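Local coordinates for sialidase domain-containing protein (Dyadobacter fermentans, PDB 5HX0), which is of unknown function but has a sialidase-like beta-propeller fold and probably binds or processes glycans, at residues Tyr51-Ser62 and Leu73-Val83. Numbering follows the deposited sequence.
Sequences YRNEKFHAAFPS and LAFRRAPDRKV
The guanidinium of Arg77 lies flat on one face of the Phe56 ring, the planes 14° apart, and Arg77 CZ sits 3.9 Å from the ring centroid of Phe56, a cation-pi stack. The bend at chi3 (74°) of Arg77 lays NE and the guanidinium over the ring; CD makes a CH-pi contact with the same face, 3.8 Å from the Phe56 centroid. At the guanidinium's edge and in its plane, Arg77 NH2 donates to Tyr51 OH (2.9 Å); bond and stack together limit the group's rotation. The Phe75 ring meets Tyr51 obliquely, CZ of Phe75 being 3.6 Å from CD2 of Tyr51, and Ala58 CB fills in beside both rings. On the sheet face carrying His57, Ala59 and Arg76, the His57 ring and the Arg76 guanidinium stand almost perpendicular (86°) and share a water at their edges, 2.8 Å from both His57 ND1 and Arg76 NH1; His57 NE2 bonds to Asp365, and Arg76 NE to Gln125. Phe60 presents its ring edge to Arg76 CD, while Ala59 CB lies over one face of the Phe60 ring.

Paired backbone bonds join His57 to Ala78, Ala59 to Arg76 and Ser62 to Ala74; the one-residue shift between the last two is a beta bulge. Asp80 N closes the far end on Lys55 O (2.9 Å). The antiparallel hairpin forms the first two strands of a four-stranded sheet, consistent with a propeller blade. Its faces differ: His57 and Arg76 share water on one, while on that of Ala58 and Arg77 a cation stacked on Phe56 and hydrogen-bonded to Tyr51 is probably held in place beside Pro120 of the second subunit.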
loop_
_atom_site.group_PDB
_atom_site.type_symbol
_atom_site.label_atom_id
_atom_site.label_comp_id
_atom_site.label_asym_id
_atom_site.label_seq_id
_atom_site.Cartn_x
_atom_site.Cartn_y
_atom_site.Cartn_z
ATOM N N TYR A 51 -11.326 -12.768 10.278
ATOM C CA TYR A 51 -10.086 -12.807 9.506
ATOM C C TYR A 51 -8.938 -13.063 10.458
ATOM O O TYR A 51 -8.798 -12.356 11.465
ATOM C CB TYR A 51 -9.819 -11.508 8.730
ATOM C CG TYR A 51 -8.470 -11.559 8.058
ATOM C CD1 TYR A 51 -8.280 -12.307 6.903
ATOM C CD2 TYR A 51 -7.355 -10.937 8.630
ATOM C CE1 TYR A 51 -7.028 -12.392 6.311
ATOM C CE2 TYR A 51 -6.106 -11.012 8.039
ATOM C CZ TYR A 51 -5.948 -11.735 6.880
ATOM O OH TYR A 51 -4.699 -11.808 6.296
ATOM N N ARG A 52 -8.122 -14.069 10.132
ATOM C CA ARG A 52 -7.011 -14.476 10.984
ATOM C C ARG A 52 -5.872 -14.978 10.116
ATOM O O ARG A 52 -6.068 -15.873 9.289
ATOM C CB ARG A 52 -7.442 -15.584 11.963
ATOM C CG ARG A 52 -6.301 -16.061 12.867
ATOM C CD ARG A 52 -6.692 -17.327 13.660
ATOM N NE ARG A 52 -5.634 -17.803 14.564
ATOM C CZ ARG A 52 -4.555 -18.495 14.196
ATOM N NH1 ARG A 52 -4.335 -18.789 12.926
ATOM N NH2 ARG A 52 -3.681 -18.893 15.114
ATOM N N ASN A 53 -4.678 -14.445 10.344
ATOM C CA ASN A 53 -3.490 -14.895 9.625
ATOM C C ASN A 53 -2.290 -14.590 10.513
ATOM O O ASN A 53 -2.040 -13.426 10.835
ATOM C CB ASN A 53 -3.374 -14.197 8.260
ATOM C CG ASN A 53 -2.169 -14.685 7.457
ATOM O OD1 ASN A 53 -1.114 -14.955 8.025
ATOM N ND2 ASN A 53 -2.326 -14.796 6.128
ATOM N N GLU A 54 -1.550 -15.632 10.904
ATOM C CA GLU A 54 -0.464 -15.470 11.869
ATOM C C GLU A 54 0.637 -14.527 11.401
ATOM O O GLU A 54 1.406 -14.040 12.235
ATOM C CB GLU A 54 0.147 -16.836 12.206
ATOM C CG GLU A 54 -0.726 -17.660 13.093
ATOM C CD GLU A 54 -0.183 -19.067 13.274
ATOM O OE1 GLU A 54 0.939 -19.341 12.785
ATOM O OE2 GLU A 54 -0.893 -19.893 13.883
ATOM N N LYS A 55 0.734 -14.251 10.112
ATOM C CA LYS A 55 1.734 -13.302 9.640
ATOM C C LYS A 55 1.319 -11.845 9.835
ATOM O O LYS A 55 2.129 -10.959 9.550
ATOM C CB LYS A 55 2.033 -13.556 8.155
ATOM C CG LYS A 55 2.659 -14.934 7.901
ATOM C CD LYS A 55 3.121 -15.039 6.449
ATOM C CE LYS A 55 3.462 -16.482 6.052
ATOM N NZ LYS A 55 4.168 -17.226 7.137
ATOM N N PHE A 56 0.093 -11.575 10.302
ATOM C CA PHE A 56 -0.473 -10.232 10.282
ATOM C C PHE A 56 -1.045 -9.853 11.640
ATOM O O PHE A 56 -1.586 -10.683 12.371
ATOM C CB PHE A 56 -1.603 -10.092 9.216
ATOM C CG PHE A 56 -1.090 -10.125 7.802
ATOM C CD1 PHE A 56 -0.268 -9.104 7.337
ATOM C CD2 PHE A 56 -1.402 -11.174 6.945
ATOM C CE1 PHE A 56 0.235 -9.112 6.016
ATOM C CE2 PHE A 56 -0.906 -11.195 5.628
ATOM C CZ PHE A 56 -0.081 -10.150 5.166
ATOM N N HIS A 57 -0.917 -8.575 11.951
ATOM C CA HIS A 57 -1.660 -7.934 13.015
ATOM C C HIS A 57 -2.894 -7.316 12.356
ATOM O O HIS A 57 -2.769 -6.406 11.530
ATOM C CB HIS A 57 -0.758 -6.908 13.685
ATOM C CG HIS A 57 -1.340 -6.248 14.894
ATOM N ND1 HIS A 57 -2.310 -5.270 14.819
ATOM C CD2 HIS A 57 -1.038 -6.380 16.212
ATOM C CE1 HIS A 57 -2.605 -4.852 16.039
ATOM N NE2 HIS A 57 -1.843 -5.505 16.902
ATOM N N ALA A 58 -4.081 -7.845 12.674
ATOM C CA ALA A 58 -5.342 -7.374 12.106
ATOM C C ALA A 58 -6.152 -6.774 13.239
ATOM O O ALA A 58 -6.392 -7.449 14.246
ATOM C CB ALA A 58 -6.121 -8.510 11.425
ATOM N N ALA A 59 -6.557 -5.509 13.099
ATOM C CA ALA A 59 -7.138 -4.835 14.259
ATOM C C ALA A 59 -8.043 -3.681 13.841
ATOM O O ALA A 59 -8.025 -3.226 12.701
ATOM C CB ALA A 59 -6.033 -4.332 15.200
ATOM N N PHE A 60 -8.834 -3.199 14.813
ATOM C CA PHE A 60 -9.612 -1.963 14.722
ATOM C C PHE A 60 -10.657 -2.036 13.606
ATOM O O PHE A 60 -10.558 -1.295 12.613
ATOM C CB PHE A 60 -8.664 -0.759 14.492
ATOM C CG PHE A 60 -7.403 -0.802 15.360
ATOM C CD1 PHE A 60 -7.504 -0.959 16.744
ATOM C CD2 PHE A 60 -6.143 -0.707 14.787
ATOM C CE1 PHE A 60 -6.354 -1.025 17.560
ATOM C CE2 PHE A 60 -4.976 -0.779 15.592
ATOM C CZ PHE A 60 -5.089 -0.926 16.979
ATOM N N PRO A 61 -11.662 -2.902 13.710
ATOM C CA PRO A 61 -12.627 -3.040 12.609
ATOM C C PRO A 61 -13.758 -2.020 12.656
ATOM O O PRO A 61 -14.119 -1.475 13.709
ATOM C CB PRO A 61 -13.176 -4.455 12.813
ATOM C CG PRO A 61 -13.216 -4.574 14.375
ATOM C CD PRO A 61 -11.947 -3.842 14.825
ATOM N N SER A 62 -14.308 -1.732 11.478
ATOM C CA SER A 62 -15.635 -1.142 11.386
ATOM C C SER A 62 -16.381 -1.893 10.294
ATOM O O SER A 62 -15.776 -2.551 9.445
ATOM C CB SER A 62 -15.597 0.372 11.119
ATOM O OG SER A 62 -15.035 0.662 9.865
ATOM N N LEU A 73 -16.573 -5.259 5.976
ATOM C CA LEU A 73 -15.859 -4.942 7.210
ATOM C C LEU A 73 -14.444 -4.481 6.878
ATOM O O LEU A 73 -13.673 -5.223 6.252
ATOM C CB LEU A 73 -15.845 -6.139 8.172
ATOM C CG LEU A 73 -15.101 -5.973 9.514
ATOM C CD1 LEU A 73 -15.682 -6.943 10.560
ATOM C CD2 LEU A 73 -13.600 -6.212 9.402
ATOM N N ALA A 74 -14.104 -3.269 7.325
ATOM C CA ALA A 74 -12.787 -2.668 7.099
ATOM C C ALA A 74 -11.945 -2.852 8.345
ATOM O O ALA A 74 -12.471 -2.797 9.460
ATOM C CB ALA A 74 -12.911 -1.174 6.797
ATOM N N PHE A 75 -10.643 -3.071 8.161
ATOM C CA PHE A 75 -9.754 -3.144 9.312
ATOM C C PHE A 75 -8.345 -2.752 8.894
ATOM O O PHE A 75 -8.022 -2.626 7.707
ATOM C CB PHE A 75 -9.768 -4.541 9.986
ATOM C CG PHE A 75 -9.335 -5.679 9.080
ATOM C CD1 PHE A 75 -10.223 -6.220 8.156
ATOM C CD2 PHE A 75 -8.068 -6.229 9.185
ATOM C CE1 PHE A 75 -9.863 -7.275 7.335
ATOM C CE2 PHE A 75 -7.692 -7.295 8.369
ATOM C CZ PHE A 75 -8.585 -7.821 7.450
ATOM N N ARG A 76 -7.525 -2.499 9.904
ATOM C CA ARG A 76 -6.107 -2.217 9.721
ATOM C C ARG A 76 -5.354 -3.535 9.677
ATOM O O ARG A 76 -5.478 -4.353 10.596
ATOM C CB ARG A 76 -5.574 -1.362 10.879
ATOM C CG ARG A 76 -4.049 -1.069 10.812
ATOM C CD ARG A 76 -3.591 -0.405 12.127
ATOM N NE ARG A 76 -2.180 0.030 12.111
ATOM C CZ ARG A 76 -1.151 -0.738 12.466
ATOM N NH1 ARG A 76 -1.343 -2.007 12.848
ATOM N NH2 ARG A 76 0.085 -0.242 12.434
ATOM N N ARG A 77 -4.546 -3.725 8.634
ATOM C CA ARG A 77 -3.672 -4.889 8.547
ATOM C C ARG A 77 -2.225 -4.440 8.413
ATOM O O ARG A 77 -1.906 -3.581 7.584
ATOM C CB ARG A 77 -4.058 -5.813 7.387
ATOM C CG ARG A 77 -3.321 -7.152 7.485
ATOM C CD ARG A 77 -3.823 -8.168 6.458
ATOM N NE ARG A 77 -3.346 -7.827 5.116
ATOM C CZ ARG A 77 -3.340 -8.666 4.085
ATOM N NH1 ARG A 77 -2.885 -8.257 2.892
ATOM N NH2 ARG A 77 -3.779 -9.910 4.248
ATOM N N ALA A 78 -1.360 -5.015 9.238
ATOM C CA ALA A 78 0.064 -4.714 9.249
ATOM C C ALA A 78 0.812 -6.009 9.529
ATOM O O ALA A 78 0.229 -6.966 10.054
ATOM C CB ALA A 78 0.400 -3.660 10.318
ATOM N N PRO A 79 2.101 -6.077 9.191
ATOM C CA PRO A 79 2.872 -7.269 9.552
ATOM C C PRO A 79 2.817 -7.512 11.048
ATOM O O PRO A 79 2.896 -6.576 11.846
ATOM C CB PRO A 79 4.297 -6.930 9.092
ATOM C CG PRO A 79 4.116 -5.938 7.987
ATOM C CD PRO A 79 2.894 -5.121 8.384
ATOM N N ASP A 80 2.627 -8.779 11.425
ATOM C CA ASP A 80 3.040 -9.198 12.761
ATOM C C ASP A 80 4.559 -9.211 12.765
ATOM O O ASP A 80 5.164 -9.958 11.993
ATOM C CB ASP A 80 2.493 -10.579 13.110
ATOM C CG ASP A 80 2.758 -10.955 14.579
ATOM O OD1 ASP A 80 3.930 -10.869 15.035
ATOM O OD2 ASP A 80 1.782 -11.297 15.290
ATOM N N ARG A 81 5.174 -8.368 13.607
ATOM C CA ARG A 81 6.616 -8.154 13.517
ATOM C C ARG A 81 7.405 -9.410 13.847
ATOM O O ARG A 81 8.612 -9.453 13.579
ATOM C CB ARG A 81 7.043 -6.992 14.429
ATOM C CG ARG A 81 6.311 -5.644 14.126
ATOM C CD ARG A 81 6.586 -5.151 12.721
ATOM N NE ARG A 81 8.006 -4.818 12.564
ATOM C CZ ARG A 81 8.498 -4.051 11.587
ATOM N NH1 ARG A 81 7.698 -3.533 10.664
ATOM N NH2 ARG A 81 9.800 -3.811 11.527
ATOM N N LYS A 82 6.753 -10.445 14.405
ATOM C CA LYS A 82 7.443 -11.718 14.583
ATOM C C LYS A 82 7.917 -12.315 13.262
ATOM O O LYS A 82 8.880 -13.091 13.264
ATOM C CB LYS A 82 6.543 -12.714 15.320
ATOM C CG LYS A 82 6.456 -12.418 16.816
ATOM C CD LYS A 82 5.385 -13.267 17.494
ATOM C CE LYS A 82 5.253 -12.929 18.971
ATOM N NZ LYS A 82 4.003 -13.513 19.552
ATOM N N VAL A 83 7.299 -11.961 12.131
ATOM C CA VAL A 83 7.822 -12.463 10.854
ATOM C C VAL A 83 9.229 -11.933 10.558
ATOM O O VAL A 83 9.947 -12.504 9.727
ATOM C CB VAL A 83 6.906 -12.142 9.654
ATOM C CG1 VAL A 83 5.478 -12.678 9.863
ATOM C CG2 VAL A 83 6.954 -10.614 9.293
HETATM O O HOH W 1 1.369 -14.080 14.979
HETATM O O HOH W 2 -0.922 -10.740 15.072
HETATM O O HOH W 3 -3.546 -3.749 12.777
#